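Long-range contacts in putative integron gene cassette protein (PDB 3GHJ), which is of unknown function but belongs to the glyoxalase/bleomycin resistance protein/dioxygenase superfamily, whose members include metalloenzymes and drug-binding proteins: residues Glu40-Phe45 with Ala129-His134; Thr47-Phe52 with Lys103-Lys108; Arg61-Leu66 with Met74-Glu79; His88-Val93 with Ala135-Ala140; Glu97-Lys102 with His113-Gln118. The protein carries 1 engineered substitution. All coordinates share one frame; numbering follows the deposited sequence.

Two mixed four-stranded sheets, each with strand order 1-4-3-2, and two helices frame the five contacts; no active site or ligand is established. Interaction 3 is a hairpin in one sheet, interaction 4 the parallel pair of the other, their centres about 18 Å apart. Interactions 1 and 2 share helix 39-49; Leu50, which follows it, packs on Leu136 and Phe138 of interaction 4. Helix 98-107 serves interactions 2 and 5, and interaction 5 lies about 10 Å, centre to centre, from interaction 4, meeting it through Ile98, Leu101, Val93, Phe138 and Ala140. Interactions 3 and 5 stand farthest apart, their centres about 27 Å from each other across the centre of the chain.

Interaction 1: Glu40-Phe45 with Ala129-His134; sequences EKSSQF and ADPNGH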
# COMPACT_ATOMS: atom_id res chain seq x y z
N GLU A 40 18.63 2.52 7.90
CA GLU A 40 19.56 3.17 6.97
C GLU A 40 19.67 2.41 5.66
O GLU A 40 19.63 3.00 4.58
CB GLU A 40 20.94 3.33 7.61
CG GLU A 40 21.01 4.41 8.69
CD GLU A 40 20.35 4.00 10.01
OE1 GLU A 40 20.28 2.79 10.30
OE2 GLU A 40 19.92 4.91 10.76
N LYS A 41 19.82 1.09 5.74
CA LYS A 41 19.99 0.31 4.53
C LYS A 41 18.71 0.34 3.69
O LYS A 41 18.77 0.41 2.46
CB LYS A 41 20.40 -1.13 4.85
CG LYS A 41 21.80 -1.23 5.46
CD LYS A 41 22.25 -2.68 5.61
CE LYS A 41 23.67 -2.75 6.16
NZ LYS A 41 24.05 -4.14 6.53
N SER A 42 17.56 0.27 4.35
CA SER A 42 16.32 0.33 3.60
C SER A 42 16.07 1.73 3.04
O SER A 42 15.63 1.87 1.90
CB SER A 42 15.13 -0.16 4.42
OG SER A 42 15.11 -1.58 4.47
N SER A 43 16.36 2.77 3.82
CA SER A 43 16.22 4.13 3.30
C SER A 43 17.08 4.31 2.05
O SER A 43 16.66 4.93 1.08
CB SER A 43 16.59 5.16 4.36
OG SER A 43 15.68 5.13 5.45
N GLN A 44 18.29 3.76 2.07
CA GLN A 44 19.18 3.86 0.91
C GLN A 44 18.56 3.19 -0.31
O GLN A 44 18.63 3.71 -1.41
CB GLN A 44 20.55 3.26 1.24
CG GLN A 44 21.32 4.06 2.26
CD GLN A 44 22.58 3.36 2.74
OE1 GLN A 44 22.83 2.20 2.40
NE2 GLN A 44 23.37 4.05 3.55
N PHE A 45 17.95 2.03 -0.12
CA PHE A 45 17.31 1.32 -1.22
C PHE A 45 16.14 2.13 -1.80
O PHE A 45 16.05 2.34 -3.00
CB PHE A 45 16.83 -0.06 -0.76
CG PHE A 45 16.12 -0.85 -1.82
CD1 PHE A 45 14.74 -0.72 -2.00
CD2 PHE A 45 16.82 -1.74 -2.63
CE1 PHE A 45 14.08 -1.46 -2.98
CE2 PHE A 45 16.16 -2.48 -3.60
CZ PHE A 45 14.79 -2.34 -3.77
N ALA A 129 12.59 -7.90 -4.94
CA ALA A 129 12.68 -7.80 -3.48
C ALA A 129 13.30 -6.49 -3.03
O ALA A 129 14.17 -5.93 -3.71
CB ALA A 129 13.48 -8.99 -2.93
N ASP A 130 12.87 -5.99 -1.87
CA ASP A 130 13.62 -4.96 -1.18
C ASP A 130 14.67 -5.64 -0.27
O ASP A 130 14.78 -6.87 -0.29
CB ASP A 130 12.69 -3.96 -0.45
CG ASP A 130 12.22 -4.44 0.91
OD1 ASP A 130 12.37 -5.63 1.25
OD2 ASP A 130 11.67 -3.60 1.64
N PRO A 131 15.46 -4.86 0.48
CA PRO A 131 16.52 -5.49 1.28
C PRO A 131 16.00 -6.42 2.37
O PRO A 131 16.77 -7.22 2.92
CB PRO A 131 17.24 -4.29 1.91
CG PRO A 131 17.03 -3.19 0.91
CD PRO A 131 15.62 -3.40 0.42
N ASN A 132 14.72 -6.31 2.69
CA ASN A 132 14.09 -7.12 3.72
C ASN A 132 13.44 -8.36 3.14
O ASN A 132 12.82 -9.15 3.87
CB ASN A 132 13.01 -6.27 4.39
CG ASN A 132 13.54 -4.92 4.80
OD1 ASN A 132 13.21 -3.88 4.19
ND2 ASN A 132 14.38 -4.92 5.81
N GLY A 133 13.52 -8.53 1.83
CA GLY A 133 12.85 -9.64 1.18
C GLY A 133 11.36 -9.44 1.01
O GLY A 133 10.63 -10.38 0.72
N HIS A 134 10.89 -8.21 1.19
CA HIS A 134 9.49 -7.97 0.87
C HIS A 134 9.26 -8.17 -0.62
O HIS A 134 10.18 -7.98 -1.44
CB HIS A 134 9.05 -6.58 1.30
CG HIS A 134 9.03 -6.42 2.78
ND1 HIS A 134 8.47 -7.36 3.62
CD2 HIS A 134 9.54 -5.45 3.59
CE1 HIS A 134 8.62 -6.97 4.87
NE2 HIS A 134 9.26 -5.81 4.88
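Phe45, on helix 39-49, lays its ring against Pro131 of the turn that joins strands 123-129 and 135-140. That connection is a type I beta turn from Asp130 to Gly133 combined with an Asx turn, held by backbone and side-chain bonds within 130-134. The apolar part of the contact is a pair of CH-pi contacts on one face of the ring. Pro131 CD sits 3.7 Å from the Phe45 ring centroid, over the rim near CG, and Asp130 CA lies over the same face 4.2 Å from that centroid. With its CG anti to the backbone N (chi1 178°), Phe45 extends from the helix toward the turn, and the flat ring offers a broad face to the CD and CG methylenes of Pro131. About one turn earlier in the helix, Ser42 is small enough to let the turn come close beside the Asn132 side chain.

The polar part lies mostly inside the turn. Proline supplies the fixed phi of its second position, and Gly133 accepts the positive phi of its last, while the Gly133 N to Asp130 O bond of 3.0 Å closes it. Asp130 OD2 is taken by Tyr46 OH, which ties the turn to the same helix by a second route. The other oxygen, Asp130 OD1, receives Asn132 N at 2.8 Å and His134 N at 3.0 Å, from opposite faces of the carboxylate plane.

Interaction 2: Thr47-Phe52 with Lys103-Lys108; sequences TEILGF and KALESK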
# COMPACT_ATOMS: atom_id res chain seq x y z
N THR A 47 15.39 5.30 -1.56
CA THR A 47 15.74 6.59 -2.14
C THR A 47 16.68 6.46 -3.34
O THR A 47 16.45 7.08 -4.38
CB THR A 47 16.35 7.55 -1.09
OG1 THR A 47 17.56 6.98 -0.56
CG2 THR A 47 15.39 7.81 0.05
N GLU A 48 17.71 5.64 -3.22
CA GLU A 48 18.73 5.60 -4.27
C GLU A 48 18.37 4.68 -5.42
O GLU A 48 18.70 4.96 -6.58
CB GLU A 48 20.09 5.22 -3.68
CG GLU A 48 20.59 6.19 -2.63
CD GLU A 48 21.91 5.77 -2.01
OE1 GLU A 48 22.53 4.82 -2.53
OE2 GLU A 48 22.32 6.38 -1.01
N ILE A 49 17.71 3.57 -5.12
CA ILE A 49 17.33 2.64 -6.17
C ILE A 49 15.94 2.95 -6.72
O ILE A 49 15.78 3.09 -7.93
CB ILE A 49 17.45 1.16 -5.72
CG1 ILE A 49 18.92 0.84 -5.44
CG2 ILE A 49 16.92 0.22 -6.80
CD1 ILE A 49 19.22 -0.63 -5.25
N LEU A 50 14.95 3.10 -5.85
CA LEU A 50 13.61 3.44 -6.32
C LEU A 50 13.39 4.94 -6.57
O LEU A 50 12.43 5.32 -7.23
CB LEU A 50 12.53 2.89 -5.38
CG LEU A 50 12.54 1.36 -5.21
CD1 LEU A 50 11.36 0.93 -4.36
CD2 LEU A 50 12.51 0.66 -6.57
N GLY A 51 14.27 5.78 -6.03
CA GLY A 51 14.20 7.21 -6.33
C GLY A 51 13.17 7.98 -5.53
O GLY A 51 12.83 9.11 -5.87
N PHE A 52 12.68 7.38 -4.45
CA PHE A 52 11.74 8.10 -3.61
C PHE A 52 12.43 9.26 -2.89
O PHE A 52 13.65 9.22 -2.65
CB PHE A 52 11.05 7.14 -2.62
CG PHE A 52 10.28 6.03 -3.30
CD1 PHE A 52 9.93 6.13 -4.65
CD2 PHE A 52 9.88 4.92 -2.59
CE1 PHE A 52 9.21 5.11 -5.27
CE2 PHE A 52 9.16 3.90 -3.20
CZ PHE A 52 8.82 4.00 -4.54
N LYS A 103 15.46 -3.17 -16.56
CA LYS A 103 16.88 -3.00 -16.83
C LYS A 103 17.55 -2.10 -15.79
O LYS A 103 18.67 -2.38 -15.35
CB LYS A 103 17.07 -2.43 -18.24
CG LYS A 103 18.51 -2.50 -18.74
CD LYS A 103 18.91 -3.94 -19.03
CE LYS A 103 20.28 -4.04 -19.67
NZ LYS A 103 20.64 -5.45 -19.95
N ALA A 104 16.87 -1.03 -15.40
CA ALA A 104 17.44 -0.11 -14.42
C ALA A 104 17.65 -0.82 -13.08
O ALA A 104 18.70 -0.68 -12.46
CB ALA A 104 16.54 1.09 -14.24
N LEU A 105 16.65 -1.57 -12.64
CA LEU A 105 16.80 -2.33 -11.40
C LEU A 105 17.96 -3.32 -11.50
O LEU A 105 18.80 -3.41 -10.60
CB LEU A 105 15.50 -3.06 -11.04
CG LEU A 105 14.33 -2.21 -10.54
CD1 LEU A 105 13.10 -3.09 -10.39
CD2 LEU A 105 14.68 -1.56 -9.21
N GLU A 106 18.01 -4.05 -12.61
CA GLU A 106 19.06 -5.05 -12.81
C GLU A 106 20.43 -4.39 -12.77
O GLU A 106 21.38 -4.96 -12.21
CB GLU A 106 18.84 -5.80 -14.13
CG GLU A 106 17.68 -6.78 -14.09
CD GLU A 106 17.33 -7.34 -15.45
OE1 GLU A 106 17.64 -6.67 -16.47
OE2 GLU A 106 16.75 -8.44 -15.51
N SER A 107 20.55 -3.20 -13.35
CA SER A 107 21.83 -2.51 -13.38
C SER A 107 22.30 -2.14 -11.98
O SER A 107 23.51 -2.01 -11.73
CB SER A 107 21.76 -1.26 -14.27
OG SER A 107 21.06 -0.22 -13.63
N LYS A 108 21.35 -1.98 -11.06
CA LYS A 108 21.66 -1.58 -9.69
C LYS A 108 21.78 -2.81 -8.79
O LYS A 108 21.83 -2.67 -7.56
CB LYS A 108 20.59 -0.62 -9.16
CG LYS A 108 20.62 0.76 -9.82
CD LYS A 108 19.44 1.61 -9.38
CE LYS A 108 19.44 2.97 -10.07
NZ LYS A 108 18.29 3.83 -9.66
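Ile49, near the C-terminal end of helix 39-49, and Lys108, the first residue to leave helix 98-107, have CA atoms 7.0 Å apart, the closest CA pair across the two segments. The side chains of these two residues slide past each other in opposite directions. With chi2 to chi4 all extended, Lys108 runs its methylenes along the branched flank of Ile49, Lys108 CD lying 3.9 Å from Ile49 CG2, and its ammonium group goes on to the backbone behind. There Lys108 NZ donates to Ile49 O at 3.1 Å, from 19° outside the carbonyl plane, and makes a weak, longer bond of 3.3 Å to Glu48 O. Lysine fits both tasks: a greasy stem to lie on isoleucine and a charged tip for carbonyls at a helix end, where the helix dipole would probably favour a positive group.

Deeper in, Leu105 reaches the same isoleucine from the other helix, crossing it at about a right angle, with Leu105 CD2 at 3.7 Å from Ile49 CG2. The same methyl, Leu105 CD2, lies 4.1 Å from Leu50 CD2. Both leucines continue onto Phe128 and Phe138, so this apolar cluster merges with the core over the sheet. Gly51 then takes the positive phi that turns the chain away. The contact thus joins the C-terminal ends of two helices, one from each half of a glyoxalase/bleomycin resistance fold.

Interaction 3: Arg61-Leu66 with Met74-Glu79; sequences RRWNFL and MVVLQE
Arg62 and Glu79 lie side by side where the antiparallel hairpin 63-68/73-79 opens. Bent at chi2 and chi3, the arginine brings NE to Glu79 OE1 (2.9 Å) and NH2 to Glu79 OE2 (2.8 Å), a side-on, two-nitrogen salt bridge, planes 57° apart. Glu79, CG anti to its backbone N (chi1 -167°) and extended beyond, presents both oxygens. Arg62 and Trp63 form a G1 beta bulge opposite Asp58.

On the face carrying Trp63 and Phe65, Gln78 extends along the indole, its CG 3.6 Å from the five-membered ring centroid; Arg61 covers the opposite indole face. Val76 CG1 lies over the Phe65 ring, 3.8 Å from its centroid. Met74, present as selenomethionine, brings SE to the ring edge, a Met-aromatic contact. On the other face, beside Asn64, Leu66 CD1 lies 3.9 Å from Leu77 CD1.

Arg62, shared with Glu40, probably offsets part of the negative charge; with Glu79 OE2 also accepting from Leu39 N, these bonds tie the hairpin to the start of helix 39-49.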
# COMPACT_ATOMS: atom_id res chain seq x y z
N ARG A 61 11.76 7.41 16.64
CA ARG A 61 10.91 6.23 16.49
C ARG A 61 11.51 5.25 15.49
O ARG A 61 11.02 4.13 15.35
CB ARG A 61 9.50 6.62 16.05
CG ARG A 61 8.70 7.35 17.12
CD ARG A 61 7.23 7.39 16.77
NE ARG A 61 6.97 8.16 15.56
CZ ARG A 61 5.77 8.30 15.00
NH1 ARG A 61 4.71 7.70 15.55
NH2 ARG A 61 5.62 9.02 13.90
N ARG A 62 12.56 5.68 14.80
CA ARG A 62 13.17 4.87 13.75
C ARG A 62 12.20 4.67 12.59
O ARG A 62 12.00 3.55 12.12
CB ARG A 62 13.65 3.53 14.30
CG ARG A 62 14.67 3.66 15.42
CD ARG A 62 15.96 4.26 14.91
NE ARG A 62 16.72 3.31 14.10
CZ ARG A 62 17.73 3.63 13.30
NH1 ARG A 62 18.11 4.90 13.20
NH2 ARG A 62 18.36 2.69 12.61
N TRP A 63 11.60 5.76 12.13
CA TRP A 63 10.70 5.76 10.98
C TRP A 63 11.22 6.75 9.95
O TRP A 63 11.80 7.78 10.30
CB TRP A 63 9.30 6.19 11.39
CG TRP A 63 8.54 5.24 12.28
CD1 TRP A 63 9.03 4.15 12.93
CD2 TRP A 63 7.15 5.31 12.63
NE1 TRP A 63 8.03 3.53 13.66
CE2 TRP A 63 6.87 4.23 13.49
CE3 TRP A 63 6.12 6.19 12.28
CZ2 TRP A 63 5.60 4.01 14.01
CZ3 TRP A 63 4.85 5.97 12.81
CH2 TRP A 63 4.60 4.88 13.66
N ASN A 64 11.00 6.44 8.68
CA ASN A 64 11.34 7.37 7.60
C ASN A 64 10.19 7.44 6.62
O ASN A 64 9.84 6.44 5.99
CB ASN A 64 12.63 6.93 6.90
CG ASN A 64 13.26 8.05 6.07
OD1 ASN A 64 12.75 9.17 6.04
ND2 ASN A 64 14.36 7.74 5.39
N PHE A 65 9.57 8.61 6.52
CA PHE A 65 8.46 8.87 5.61
C PHE A 65 9.03 9.39 4.31
O PHE A 65 9.63 10.47 4.28
CB PHE A 65 7.53 9.95 6.19
CG PHE A 65 6.89 9.60 7.51
CD1 PHE A 65 7.63 9.63 8.69
CD2 PHE A 65 5.54 9.28 7.58
CE1 PHE A 65 7.03 9.33 9.91
CE2 PHE A 65 4.94 8.98 8.79
CZ PHE A 65 5.68 9.00 9.95
N LEU A 66 8.84 8.64 3.23
CA LEU A 66 9.41 8.96 1.92
C LEU A 66 8.31 9.18 0.89
O LEU A 66 7.29 8.48 0.90
CB LEU A 66 10.32 7.82 1.45
CG LEU A 66 11.52 7.53 2.35
CD1 LEU A 66 12.22 6.29 1.83
CD2 LEU A 66 12.47 8.73 2.42
N MSE A 74 3.32 7.59 -0.72
CA MSE A 74 4.27 7.64 0.38
C MSE A 74 4.55 6.24 0.90
O MSE A 74 3.65 5.40 0.95
CB MSE A 74 3.72 8.51 1.51
CG MSE A 74 4.52 8.54 2.80
SE MSE A 74 3.94 9.97 4.00
CE MSE A 74 4.83 11.43 3.11
N VAL A 75 5.80 5.95 1.22
CA VAL A 75 6.10 4.78 2.02
C VAL A 75 6.61 5.26 3.37
O VAL A 75 7.31 6.28 3.45
CB VAL A 75 7.12 3.82 1.37
CG1 VAL A 75 6.54 3.20 0.10
CG2 VAL A 75 8.43 4.54 1.09
N VAL A 76 6.23 4.56 4.42
CA VAL A 76 6.74 4.83 5.76
C VAL A 76 7.57 3.63 6.20
O VAL A 76 7.04 2.57 6.52
CB VAL A 76 5.63 5.09 6.80
CG1 VAL A 76 6.25 5.56 8.12
CG2 VAL A 76 4.63 6.12 6.27
N LEU A 77 8.89 3.78 6.18
CA LEU A 77 9.75 2.70 6.62
C LEU A 77 9.80 2.73 8.14
O LEU A 77 10.00 3.78 8.74
CB LEU A 77 11.16 2.88 6.05
CG LEU A 77 11.27 3.07 4.53
CD1 LEU A 77 12.73 3.22 4.14
CD2 LEU A 77 10.63 1.90 3.78
N GLN A 78 9.59 1.57 8.76
CA GLN A 78 9.57 1.50 10.23
C GLN A 78 10.49 0.38 10.67
O GLN A 78 10.27 -0.77 10.34
CB GLN A 78 8.15 1.22 10.71
CG GLN A 78 7.16 2.29 10.29
CD GLN A 78 5.72 1.97 10.66
OE1 GLN A 78 4.94 2.86 10.99
NE2 GLN A 78 5.36 0.69 10.60
N GLU A 79 11.54 0.72 11.42
CA GLU A 79 12.49 -0.29 11.83
C GLU A 79 11.91 -1.24 12.87
O GLU A 79 11.36 -0.81 13.89
CB GLU A 79 13.77 0.34 12.36
CG GLU A 79 14.92 -0.64 12.50
CD GLU A 79 16.20 0.05 12.92
OE1 GLU A 79 16.32 0.41 14.11
OE2 GLU A 79 17.07 0.25 12.06
O HOH W 1 9.99 1.59 14.48

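Interaction 4: His88-Val93 with Ala135-Ala140; sequences HFSFRV and ALEFTA
His88 and Ala135 begin the parallel pairing of strands 88-93 and 135-140, and a side chain helps the backbone there. His88 ND1 donates to Ala135 O at 2.8 Å, and the same oxygen takes a weak bond from Phe89 N. Farther on, Phe91 N gives to Glu137 O at 2.9 Å, Thr139 N to Phe91 O at 2.9 Å, and Val93 N to Thr139 O at 3.0 Å. Thr139 thus uses both its N-H and its C=O on the neighbouring strand.

The face bearing Ser90, Glu137 and Thr139 holds a polar chain. In one of its two conformers Ser90 donates from OG to Thr139 OG1 (2.9 Å), and Thr139 OG1 donates in turn to Glu137 OE2 at 2.7 Å, from well above the carboxylate plane. Ser125 also bonds that carboxylate oxygen. Hydroxyls suit this buried row because each can give and receive.

Apolar groups fill the other face, Leu136 CD1 touching Phe89 CZ at 3.6 Å. One face therefore holds a buried hydroxyl-carboxylate chain, with His88 NE2 separately bonded to Glu31 of the second subunit, while the other packs on the helices and on Ile26 of that subunit.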
# COMPACT_ATOMS: atom_id res chain seq x y z
N HIS A 88 3.66 -7.49 0.81
CA HIS A 88 3.52 -7.30 -0.61
C HIS A 88 2.79 -6.02 -0.90
O HIS A 88 1.76 -5.78 -0.39
CB HIS A 88 2.76 -8.44 -1.33
CG HIS A 88 2.41 -8.09 -2.75
ND1 HIS A 88 3.36 -7.95 -3.73
CD2 HIS A 88 1.23 -7.76 -3.33
CE1 HIS A 88 2.79 -7.58 -4.85
NE2 HIS A 88 1.50 -7.44 -4.63
N PHE A 89 3.37 -5.24 -1.81
CA PHE A 89 2.78 -4.05 -2.34
C PHE A 89 3.35 -3.73 -3.70
O PHE A 89 4.40 -4.17 -4.03
CB PHE A 89 2.94 -2.84 -1.37
CG PHE A 89 4.33 -2.69 -0.80
CD1 PHE A 89 4.68 -3.32 0.35
CD2 PHE A 89 5.24 -1.87 -1.40
CE1 PHE A 89 5.93 -3.21 0.85
CE2 PHE A 89 6.48 -1.76 -0.88
CZ PHE A 89 6.83 -2.41 0.23
N SER A 90 2.65 -2.91 -4.47
CA SER A 90 3.12 -2.58 -5.81
C SER A 90 3.00 -1.09 -6.10
O SER A 90 2.18 -0.39 -5.51
CB SER A 90 2.37 -3.38 -6.87
OG SER A 90 1.17 -2.72 -7.23
N PHE A 91 3.83 -0.63 -7.03
CA PHE A 91 3.80 0.75 -7.48
C PHE A 91 3.34 0.79 -8.93
O PHE A 91 3.65 -0.10 -9.71
CB PHE A 91 5.19 1.38 -7.36
CG PHE A 91 5.75 1.30 -5.96
CD1 PHE A 91 5.37 2.24 -5.03
CD2 PHE A 91 6.59 0.26 -5.57
CE1 PHE A 91 5.84 2.18 -3.72
CE2 PHE A 91 7.07 0.20 -4.26
CZ PHE A 91 6.69 1.16 -3.33
N ARG A 92 2.61 1.85 -9.27
CA ARG A 92 2.09 2.06 -10.61
C ARG A 92 3.19 2.55 -11.54
O ARG A 92 3.94 3.47 -11.19
CB ARG A 92 0.98 3.11 -10.55
CG ARG A 92 0.30 3.36 -11.88
CD ARG A 92 -0.49 2.15 -12.33
NE ARG A 92 -1.27 2.41 -13.53
CZ ARG A 92 -2.49 2.95 -13.53
NH1 ARG A 92 -3.08 3.27 -12.39
NH2 ARG A 92 -3.12 3.15 -14.68
N VAL A 93 3.27 1.95 -12.73
CA VAL A 93 4.18 2.45 -13.78
C VAL A 93 3.46 2.33 -15.12
O VAL A 93 2.44 1.65 -15.23
CB VAL A 93 5.52 1.65 -13.83
CG1 VAL A 93 6.17 1.62 -12.45
CG2 VAL A 93 5.29 0.24 -14.35
N ALA A 135 8.05 -8.57 -0.96
CA ALA A 135 7.69 -8.85 -2.34
C ALA A 135 7.16 -7.57 -2.98
O ALA A 135 5.97 -7.26 -2.87
CB ALA A 135 6.64 -9.96 -2.39
N LEU A 136 8.05 -6.83 -3.63
CA LEU A 136 7.66 -5.60 -4.31
C LEU A 136 7.30 -5.89 -5.76
O LEU A 136 7.64 -6.94 -6.32
CB LEU A 136 8.78 -4.55 -4.23
CG LEU A 136 8.83 -3.70 -2.96
CD1 LEU A 136 8.99 -4.57 -1.72
CD2 LEU A 136 9.95 -2.66 -3.05
N GLU A 137 6.60 -4.94 -6.37
CA GLU A 137 6.08 -5.12 -7.70
C GLU A 137 5.93 -3.76 -8.37
O GLU A 137 5.64 -2.76 -7.70
CB GLU A 137 4.73 -5.85 -7.62
CG GLU A 137 3.97 -5.96 -8.93
CD GLU A 137 2.58 -6.54 -8.77
OE1 GLU A 137 2.27 -7.07 -7.67
OE2 GLU A 137 1.79 -6.45 -9.73
N PHE A 138 6.18 -3.72 -9.68
CA PHE A 138 5.72 -2.62 -10.52
C PHE A 138 4.56 -3.16 -11.34
O PHE A 138 4.69 -4.23 -11.96
CB PHE A 138 6.81 -2.13 -11.48
CG PHE A 138 7.99 -1.47 -10.81
CD1 PHE A 138 7.86 -0.76 -9.63
CD2 PHE A 138 9.24 -1.52 -11.41
CE1 PHE A 138 8.96 -0.14 -9.05
CE2 PHE A 138 10.34 -0.90 -10.83
CZ PHE A 138 10.20 -0.21 -9.66
N THR A 139 3.44 -2.45 -11.34
CA THR A 139 2.25 -2.88 -12.08
C THR A 139 1.89 -1.82 -13.11
O THR A 139 1.76 -0.64 -12.78
CB THR A 139 1.03 -3.02 -11.14
OG1 THR A 139 1.40 -3.75 -9.96
CG2 THR A 139 -0.12 -3.73 -11.86
N ALA A 140 1.73 -2.26 -14.36
CA ALA A 140 1.31 -1.37 -15.44
C ALA A 140 -0.08 -1.78 -15.94
O ALA A 140 -0.32 -2.96 -16.18
CB ALA A 140 2.33 -1.40 -16.58

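Interaction 5: Glu97-Lys102 with His113-Gln118; sequences EIEPLK and HGPVNQ. Engineered in segment 113-118: Gln118 (natural residue Leu).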
# COMPACT_ATOMS: atom_id res chain seq x y z
N GLU A 97 7.15 1.56 -19.92
CA GLU A 97 8.35 1.69 -19.08
C GLU A 97 8.77 0.39 -18.40
O GLU A 97 9.76 0.37 -17.66
CB GLU A 97 8.16 2.80 -18.05
CG GLU A 97 7.97 4.18 -18.68
CD GLU A 97 9.17 4.63 -19.50
OE1 GLU A 97 10.30 4.17 -19.22
OE2 GLU A 97 8.98 5.45 -20.43
N ILE A 98 8.03 -0.69 -18.65
CA ILE A 98 8.34 -1.98 -18.04
C ILE A 98 9.78 -2.45 -18.34
O ILE A 98 10.53 -2.78 -17.43
CB ILE A 98 7.29 -3.06 -18.45
CG1 ILE A 98 5.94 -2.79 -17.76
CG2 ILE A 98 7.80 -4.47 -18.17
CD1 ILE A 98 5.94 -3.10 -16.25
N GLU A 99 10.18 -2.46 -19.61
CA GLU A 99 11.54 -2.93 -19.89
C GLU A 99 12.64 -1.99 -19.37
O GLU A 99 13.63 -2.45 -18.79
CB GLU A 99 11.72 -3.25 -21.38
CG GLU A 99 10.77 -4.35 -21.90
CD GLU A 99 11.11 -5.77 -21.41
OE1 GLU A 99 12.23 -6.01 -20.92
OE2 GLU A 99 10.23 -6.65 -21.54
N PRO A 100 12.48 -0.67 -19.55
CA PRO A 100 13.48 0.23 -18.96
C PRO A 100 13.60 0.07 -17.45
O PRO A 100 14.71 0.11 -16.92
CB PRO A 100 12.96 1.63 -19.31
CG PRO A 100 12.13 1.42 -20.55
CD PRO A 100 11.55 0.04 -20.46
N LEU A 101 12.48 -0.13 -16.76
CA LEU A 101 12.54 -0.23 -15.30
C LEU A 101 13.20 -1.54 -14.88
O LEU A 101 13.99 -1.57 -13.93
CB LEU A 101 11.14 -0.10 -14.70
CG LEU A 101 10.61 1.32 -14.66
CD1 LEU A 101 9.11 1.30 -14.40
CD2 LEU A 101 11.34 2.15 -13.60
N LYS A 102 12.85 -2.62 -15.57
CA LYS A 102 13.51 -3.90 -15.32
C LYS A 102 15.03 -3.78 -15.46
O LYS A 102 15.79 -4.22 -14.59
CB LYS A 102 12.98 -4.98 -16.26
CG LYS A 102 13.73 -6.30 -16.17
CD LYS A 102 13.04 -7.35 -17.02
CE LYS A 102 13.79 -8.67 -16.98
NZ LYS A 102 13.16 -9.66 -17.89
N HIS A 113 11.93 -10.39 -11.75
CA HIS A 113 11.14 -11.42 -12.39
C HIS A 113 10.05 -10.78 -13.23
O HIS A 113 9.40 -9.82 -12.80
CB HIS A 113 10.52 -12.36 -11.35
CG HIS A 113 9.62 -13.41 -11.94
ND1 HIS A 113 10.10 -14.54 -12.56
CD2 HIS A 113 8.27 -13.49 -12.00
CE1 HIS A 113 9.09 -15.27 -12.98
NE2 HIS A 113 7.97 -14.66 -12.65
N GLY A 114 9.85 -11.29 -14.43
CA GLY A 114 8.84 -10.76 -15.32
C GLY A 114 9.52 -10.14 -16.53
O GLY A 114 10.74 -10.23 -16.66
N PRO A 115 8.74 -9.46 -17.39
CA PRO A 115 7.33 -9.15 -17.17
C PRO A 115 6.40 -10.36 -17.14
O PRO A 115 6.58 -11.32 -17.89
CB PRO A 115 6.97 -8.24 -18.35
CG PRO A 115 8.02 -8.51 -19.39
CD PRO A 115 9.26 -8.88 -18.64
N VAL A 116 5.42 -10.29 -16.25
CA VAL A 116 4.37 -11.29 -16.16
C VAL A 116 3.07 -10.65 -16.61
O VAL A 116 2.66 -9.62 -16.06
CB VAL A 116 4.18 -11.75 -14.71
CG1 VAL A 116 2.98 -12.68 -14.59
CG2 VAL A 116 5.45 -12.40 -14.19
N ASN A 117 2.42 -11.23 -17.61
CA ASN A 117 1.13 -10.72 -18.05
C ASN A 117 0.03 -11.15 -17.09
O ASN A 117 -0.05 -12.31 -16.70
CB ASN A 117 0.81 -11.22 -19.47
CG ASN A 117 1.61 -10.49 -20.54
OD1 ASN A 117 2.03 -9.35 -20.35
ND2 ASN A 117 1.81 -11.15 -21.67
N GLN A 118 -0.80 -10.18 -16.70
CA GLN A 118 -1.96 -10.44 -15.86
C GLN A 118 -3.18 -10.25 -16.73
O GLN A 118 -3.80 -9.18 -16.72
CB GLN A 118 -2.00 -9.46 -14.69
CG GLN A 118 -0.68 -9.30 -13.95
CD GLN A 118 -0.36 -10.49 -13.06
OE1 GLN A 118 -1.06 -11.50 -13.08
NE2 GLN A 118 0.70 -10.38 -12.27
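Pro115 overlaps two helix side chains at once: its CB packs 3.9 Å from Ile98 CG2, and its CG lies 3.6 Å from Glu99 OE2, the glutamate crossing the proline at about a right angle. Ile98 points toward the strand and is buried, so a branched aliphatic residue suits it; its other neighbours include Leu126, Val93 and Ala140. Glu99 stays at the surface, and a bend at chi2 (-72°) brings OE2 near CG and CD of Pro115.

Helix residues 98-102 run nearly antiparallel to strand 113-118, at 162° between the axes and 9.6 Å at their closest. Helix 98-107 belongs to a beta-alpha-beta crossover: strands 88-93 and 113-118, parallel to each other, form the two outermost strands of the sheet within this chain, and the helix returns across one face between them.

A single hydrogen bond joins the segments. Lys102, its CG anti to the backbone N and the chain beyond fully extended, reaches out so that its NZ donates to Gly114 O at 2.8 Å, in the carbonyl plane. That carbonyl belongs to the cis peptide preceding Pro115. Gly114 itself has backbone angles (phi 114°, psi -172°) that would press a CB against the preceding carbonyl oxygen, and glycine has none to press.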